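Local coordinates for high affinity transport system protein p37 (Mycoplasma hyorhinis, PDB 3EKI) that serves as the extracytoplasmic lipoprotein of a high-affinity transport system and binds thiamine diphosphate, which it probably delivers for uptake, at residues F214-L228 with N329-Y343. Residues are numbered along the deposited sequence; the frame is centred on the assembly and turned at random.
With CA (calcium ion), chain E; TPP (thiamine diphosphate), chain B.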
# COMPACT_ATOMS: atom_id res chain seq x y z
N PHE A 214 -5.03 7.92 -0.00
CA PHE A 214 -5.67 6.62 -0.07
C PHE A 214 -4.97 5.72 -1.08
O PHE A 214 -4.19 6.20 -1.92
CB PHE A 214 -7.13 6.80 -0.47
CG PHE A 214 -7.28 7.33 -1.89
CD1 PHE A 214 -7.46 6.53 -3.01
CD2 PHE A 214 -7.24 8.70 -2.11
CE1 PHE A 214 -7.53 7.06 -4.29
CE2 PHE A 214 -7.33 9.25 -3.36
CZ PHE A 214 -7.49 8.43 -4.45
N TYR A 215 -5.31 4.44 -1.10
CA TYR A 215 -4.98 3.53 -2.19
C TYR A 215 -6.13 2.52 -2.24
O TYR A 215 -7.02 2.48 -1.38
CB TYR A 215 -3.62 2.85 -2.07
CG TYR A 215 -3.53 1.76 -1.03
CD1 TYR A 215 -3.83 2.01 0.31
CD2 TYR A 215 -3.15 0.47 -1.36
CE1 TYR A 215 -3.75 1.02 1.27
CE2 TYR A 215 -3.08 -0.53 -0.43
CZ TYR A 215 -3.37 -0.26 0.89
OH TYR A 215 -3.31 -1.27 1.81
N ARG A 216 -6.11 1.71 -3.28
CA ARG A 216 -7.10 0.67 -3.49
C ARG A 216 -6.44 -0.65 -3.86
O ARG A 216 -5.26 -0.72 -4.22
CB ARG A 216 -8.04 1.02 -4.65
CG ARG A 216 -8.71 2.37 -4.56
CD ARG A 216 -9.54 2.59 -5.83
NE ARG A 216 -9.94 3.98 -5.89
CZ ARG A 216 -11.03 4.53 -5.41
NH1 ARG A 216 -11.94 3.79 -4.79
NH2 ARG A 216 -11.19 5.84 -5.58
N GLY A 217 -7.19 -1.75 -3.82
CA GLY A 217 -6.85 -2.98 -4.46
C GLY A 217 -7.52 -3.03 -5.85
O GLY A 217 -8.20 -2.09 -6.25
N MET A 218 -7.24 -4.14 -6.52
CA MET A 218 -7.87 -4.33 -7.84
C MET A 218 -7.99 -5.81 -8.12
O MET A 218 -7.26 -6.62 -7.56
CB MET A 218 -7.08 -3.65 -8.93
CG MET A 218 -5.71 -4.22 -9.19
SD MET A 218 -4.84 -3.33 -10.49
CE MET A 218 -5.78 -3.82 -11.93
N ILE A 219 -8.93 -6.15 -8.99
CA ILE A 219 -9.10 -7.52 -9.43
C ILE A 219 -8.75 -7.60 -10.93
O ILE A 219 -9.36 -6.85 -11.68
CB ILE A 219 -10.54 -8.02 -9.21
CG1 ILE A 219 -10.95 -7.96 -7.73
CG2 ILE A 219 -10.75 -9.42 -9.77
CD1 ILE A 219 -12.36 -8.31 -7.39
N TRP A 220 -7.84 -8.49 -11.23
CA TRP A 220 -7.41 -8.83 -12.57
C TRP A 220 -8.11 -10.10 -13.05
O TRP A 220 -8.39 -10.98 -12.26
CB TRP A 220 -5.93 -9.11 -12.62
CG TRP A 220 -4.98 -8.03 -12.28
CD1 TRP A 220 -4.47 -7.74 -11.04
CD2 TRP A 220 -4.42 -7.05 -13.17
NE1 TRP A 220 -3.62 -6.67 -11.11
CE2 TRP A 220 -3.57 -6.22 -12.41
CE3 TRP A 220 -4.54 -6.81 -14.55
CZ2 TRP A 220 -2.85 -5.17 -12.95
CZ3 TRP A 220 -3.82 -5.75 -15.06
CH2 TRP A 220 -2.99 -4.94 -14.29
N ILE A 221 -8.29 -10.17 -14.37
CA ILE A 221 -8.70 -11.38 -15.06
C ILE A 221 -7.76 -11.64 -16.23
O ILE A 221 -7.16 -10.70 -16.76
CB ILE A 221 -10.17 -11.30 -15.50
CG1 ILE A 221 -10.48 -10.19 -16.48
CG2 ILE A 221 -11.05 -11.20 -14.24
CD1 ILE A 221 -11.89 -10.25 -17.06
N LYS A 222 -7.63 -12.93 -16.54
CA LYS A 222 -6.70 -13.34 -17.60
C LYS A 222 -7.29 -14.49 -18.39
O LYS A 222 -7.88 -15.36 -17.77
CB LYS A 222 -5.37 -13.77 -17.01
CG LYS A 222 -4.39 -14.36 -18.00
CD LYS A 222 -3.76 -15.66 -17.67
CE LYS A 222 -4.47 -16.66 -16.80
NZ LYS A 222 -3.72 -17.90 -16.60
N GLY A 223 -7.11 -14.48 -19.71
CA GLY A 223 -7.45 -15.66 -20.48
C GLY A 223 -7.34 -15.38 -21.97
O GLY A 223 -7.02 -14.25 -22.32
N ASN A 224 -7.65 -16.39 -22.76
CA ASN A 224 -7.97 -16.13 -24.16
C ASN A 224 -9.32 -15.45 -24.28
O ASN A 224 -10.04 -15.24 -23.29
CB ASN A 224 -7.90 -17.44 -24.93
CG ASN A 224 -8.92 -18.46 -24.49
OD1 ASN A 224 -9.94 -18.19 -23.89
ND2 ASN A 224 -8.64 -19.72 -24.83
N ASP A 225 -9.69 -15.08 -25.52
CA ASP A 225 -10.92 -14.34 -25.70
C ASP A 225 -12.17 -15.04 -25.17
O ASP A 225 -13.04 -14.40 -24.56
CB ASP A 225 -11.14 -14.12 -27.20
CG ASP A 225 -10.09 -13.21 -27.80
OD1 ASP A 225 -9.42 -12.50 -27.04
OD2 ASP A 225 -10.01 -13.21 -29.05
N GLU A 226 -12.26 -16.34 -25.42
CA GLU A 226 -13.44 -17.10 -24.98
C GLU A 226 -13.49 -17.14 -23.45
O GLU A 226 -14.56 -16.94 -22.89
CB GLU A 226 -13.41 -18.48 -25.60
CG GLU A 226 -13.94 -19.66 -24.86
CD GLU A 226 -14.29 -20.80 -25.81
OE1 GLU A 226 -13.44 -21.70 -25.98
OE2 GLU A 226 -15.40 -20.77 -26.39
N THR A 227 -12.35 -17.37 -22.82
CA THR A 227 -12.30 -17.44 -21.34
C THR A 227 -12.61 -16.09 -20.73
O THR A 227 -13.35 -15.95 -19.74
CB THR A 227 -10.92 -17.95 -20.91
OG1 THR A 227 -10.78 -19.32 -21.35
CG2 THR A 227 -10.78 -17.95 -19.39
N LEU A 228 -12.07 -14.99 -21.24
CA LEU A 228 -12.39 -13.67 -20.70
C LEU A 228 -13.88 -13.40 -20.77
O LEU A 228 -14.53 -12.83 -19.91
CB LEU A 228 -11.59 -12.61 -21.45
CG LEU A 228 -10.10 -12.54 -21.15
CD1 LEU A 228 -9.40 -11.59 -22.10
CD2 LEU A 228 -9.90 -12.11 -19.71
N ASN A 329 -1.66 -15.94 -26.89
CA ASN A 329 -3.05 -15.56 -27.24
C ASN A 329 -3.92 -15.26 -26.03
O ASN A 329 -5.16 -15.28 -26.10
CB ASN A 329 -3.67 -16.67 -28.10
CG ASN A 329 -4.08 -17.86 -27.26
OD1 ASN A 329 -3.36 -18.21 -26.33
ND2 ASN A 329 -5.22 -18.44 -27.62
N GLU A 330 -3.28 -14.91 -24.91
CA GLU A 330 -4.02 -14.50 -23.71
C GLU A 330 -3.66 -13.07 -23.34
O GLU A 330 -2.63 -12.54 -23.75
CB GLU A 330 -3.74 -15.46 -22.55
CG GLU A 330 -4.05 -16.89 -22.93
CD GLU A 330 -4.01 -17.89 -21.81
OE1 GLU A 330 -3.69 -17.49 -20.67
OE2 GLU A 330 -4.29 -19.09 -22.07
N LYS A 331 -4.52 -12.42 -22.58
CA LYS A 331 -4.35 -11.09 -22.10
C LYS A 331 -4.76 -11.11 -20.61
O LYS A 331 -5.60 -11.88 -20.17
CB LYS A 331 -5.23 -10.05 -22.79
CG LYS A 331 -5.36 -10.07 -24.29
CD LYS A 331 -6.18 -8.88 -24.76
CE LYS A 331 -7.67 -9.07 -24.47
NZ LYS A 331 -8.20 -10.34 -25.03
N MET A 332 -4.15 -10.20 -19.88
CA MET A 332 -4.52 -9.88 -18.51
C MET A 332 -5.06 -8.46 -18.46
O MET A 332 -4.45 -7.53 -19.01
CB MET A 332 -3.25 -10.00 -17.68
CG MET A 332 -3.41 -10.18 -16.21
SD MET A 332 -1.80 -10.49 -15.43
CE MET A 332 -2.18 -9.83 -13.80
N GLU A 333 -6.20 -8.25 -17.82
CA GLU A 333 -6.80 -6.93 -17.76
C GLU A 333 -7.50 -6.71 -16.43
O GLU A 333 -7.85 -7.67 -15.74
CB GLU A 333 -7.80 -6.74 -18.91
CG GLU A 333 -8.98 -7.69 -18.87
CD GLU A 333 -9.73 -7.80 -20.19
OE1 GLU A 333 -10.97 -7.93 -20.13
OE2 GLU A 333 -9.16 -7.77 -21.30
N ALA A 334 -7.71 -5.45 -16.11
CA ALA A 334 -8.42 -5.08 -14.91
C ALA A 334 -9.92 -5.31 -15.08
O ALA A 334 -10.50 -4.89 -16.09
CB ALA A 334 -8.14 -3.62 -14.58
N LEU A 335 -10.53 -5.91 -14.07
CA LEU A 335 -11.97 -6.07 -14.01
C LEU A 335 -12.66 -4.97 -13.23
O LEU A 335 -13.63 -4.33 -13.66
CB LEU A 335 -12.29 -7.44 -13.42
CG LEU A 335 -13.77 -7.72 -13.14
CD1 LEU A 335 -14.52 -7.92 -14.43
CD2 LEU A 335 -13.85 -8.91 -12.20
N ILE A 336 -12.15 -4.68 -12.02
CA ILE A 336 -12.72 -3.68 -11.15
C ILE A 336 -11.67 -3.33 -10.08
O ILE A 336 -10.84 -4.20 -9.79
CB ILE A 336 -14.02 -4.16 -10.50
CG1 ILE A 336 -14.86 -3.07 -9.83
CG2 ILE A 336 -13.76 -5.31 -9.55
CD1 ILE A 336 -16.27 -3.47 -9.50
N VAL A 337 -11.72 -2.10 -9.59
CA VAL A 337 -10.87 -1.79 -8.43
C VAL A 337 -11.71 -1.89 -7.16
O VAL A 337 -12.89 -2.25 -7.19
CB VAL A 337 -10.18 -0.43 -8.53
CG1 VAL A 337 -9.30 -0.46 -9.79
CG2 VAL A 337 -11.12 0.75 -8.53
N THR A 338 -11.13 -1.58 -6.01
CA THR A 338 -11.87 -1.68 -4.76
C THR A 338 -12.19 -0.30 -4.19
O THR A 338 -11.86 0.73 -4.76
CB THR A 338 -11.11 -2.47 -3.69
OG1 THR A 338 -9.99 -1.67 -3.20
CG2 THR A 338 -10.51 -3.76 -4.22
N ASN A 339 -12.83 -0.29 -3.02
CA ASN A 339 -13.06 0.90 -2.22
C ASN A 339 -11.70 1.33 -1.66
O ASN A 339 -10.79 0.52 -1.59
CB ASN A 339 -14.07 0.63 -1.12
CG ASN A 339 -15.45 0.25 -1.59
OD1 ASN A 339 -15.89 0.68 -2.65
ND2 ASN A 339 -16.13 -0.56 -0.78
N PRO A 340 -11.61 2.61 -1.32
CA PRO A 340 -10.32 3.16 -0.88
C PRO A 340 -10.08 3.16 0.62
O PRO A 340 -11.02 3.35 1.39
CB PRO A 340 -10.49 4.59 -1.37
CG PRO A 340 -11.93 4.90 -1.11
CD PRO A 340 -12.67 3.61 -1.38
N ILE A 341 -8.80 2.97 0.98
CA ILE A 341 -8.43 3.08 2.41
C ILE A 341 -7.19 3.93 2.55
O ILE A 341 -6.50 4.20 1.56
CB ILE A 341 -8.21 1.71 3.05
CG1 ILE A 341 -7.04 0.92 2.47
CG2 ILE A 341 -9.51 0.91 3.00
CD1 ILE A 341 -6.70 -0.36 3.22
N PRO A 342 -6.84 4.43 3.73
CA PRO A 342 -5.70 5.36 3.80
C PRO A 342 -4.35 4.73 3.50
O PRO A 342 -4.16 3.55 3.70
CB PRO A 342 -5.72 5.79 5.28
CG PRO A 342 -7.16 5.59 5.68
CD PRO A 342 -7.51 4.25 5.03
N TYR A 343 -3.43 5.57 3.02
CA TYR A 343 -2.05 5.11 2.86
C TYR A 343 -1.45 4.87 4.24
O TYR A 343 -2.15 4.95 5.25
CB TYR A 343 -1.22 6.10 2.03
CG TYR A 343 -0.37 5.46 0.98
CD1 TYR A 343 1.01 5.53 0.95
CD2 TYR A 343 -0.96 4.72 -0.05
CE1 TYR A 343 1.77 4.92 -0.03
CE2 TYR A 343 -0.21 4.12 -1.04
CZ TYR A 343 1.16 4.22 -1.04
OH TYR A 343 1.90 3.61 -2.03
CA CA E . -0.40 -12.14 -24.06
N1' TPP B . 5.03 2.82 -4.74
C2' TPP B . 6.33 2.45 -4.67
CM2 TPP B . 7.39 3.34 -5.33
N3' TPP B . 6.69 1.33 -4.02
C4' TPP B . 5.74 0.61 -3.35
N4' TPP B . 6.13 -0.45 -2.64
C5' TPP B . 4.39 0.95 -3.46
C6' TPP B . 4.07 2.09 -4.19
C7' TPP B . 3.23 0.16 -2.83
N3 TPP B . 2.86 0.55 -1.46
C2 TPP B . 3.70 1.04 -0.55
S1 TPP B . 2.82 1.40 0.92
C5 TPP B . 1.31 0.83 0.24
C4 TPP B . 1.59 0.31 -1.01
CM4 TPP B . 0.46 -0.08 -1.99
C6 TPP B . -0.01 0.74 1.02
C7 TPP B . 0.01 -0.44 1.98
O7 TPP B . 0.09 -1.67 1.22
PA TPP B . 0.64 -3.05 1.78
O1A TPP B . 0.88 -3.96 0.64
O2A TPP B . 1.84 -2.82 2.66
O3A TPP B . -0.43 -3.62 2.79
PB TPP B . -1.70 -4.53 2.42
O1B TPP B . -2.63 -3.78 1.51
O2B TPP B . -2.36 -4.84 3.82
O3B TPP B . -1.21 -5.92 1.83
O HOH W 1 -2.19 -18.97 -18.59
O HOH W 2 -7.57 -18.98 -21.15
O HOH W 3 -7.53 -15.37 -27.51
O HOH W 4 -10.63 -10.16 -25.59
O HOH W 5 -0.60 -11.60 -26.28
O HOH W 6 -0.74 -9.87 -23.60
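Tyr215 turns a ring face to the edge of Tyr343 in an offset edge-to-face pair, planes at 87°, and its OH donates to thiamine diphosphate O1B at 2.6 Å; ligand C6 lies over one face of each ring. Arg216 runs alongside Pro340, whose CB lies over one guanidinium face, near its rim, while NH1 bonds in plane to Thr338 O; Asp155 forms a salt bridge with NE, and Lys160 O accepts from NH1. Gly217 N donates to Thr338 OG1; its O accepts from Thr338 N, which lies well above the carbonyl plane. After a one-residue register shift the antiparallel ladder resumes at Met218, and a classic beta bulge sets Leu335 and Ile336 against Ile219. Met332, CG opposite its backbone N (chi1 -160°) and chain extended, lays CE over one face of Trp220, 3.8 Å from the five-membered-ring centroid; Met218 CE, from Trp220's own strand, lies over the rim of the other. Asn224 caps the next helix, OD1 accepting from Thr227 N and OG1. Asp225 OD1 meets Lys331 NZ in a 3.2 Å salt bridge, and Glu330 O binds calcium. Strand 331-337 forms one edge of a mixed sheet, with 217-223 between it and 304-308; helix 170-184 packs on Ile336, helix 390-402 on Ile341.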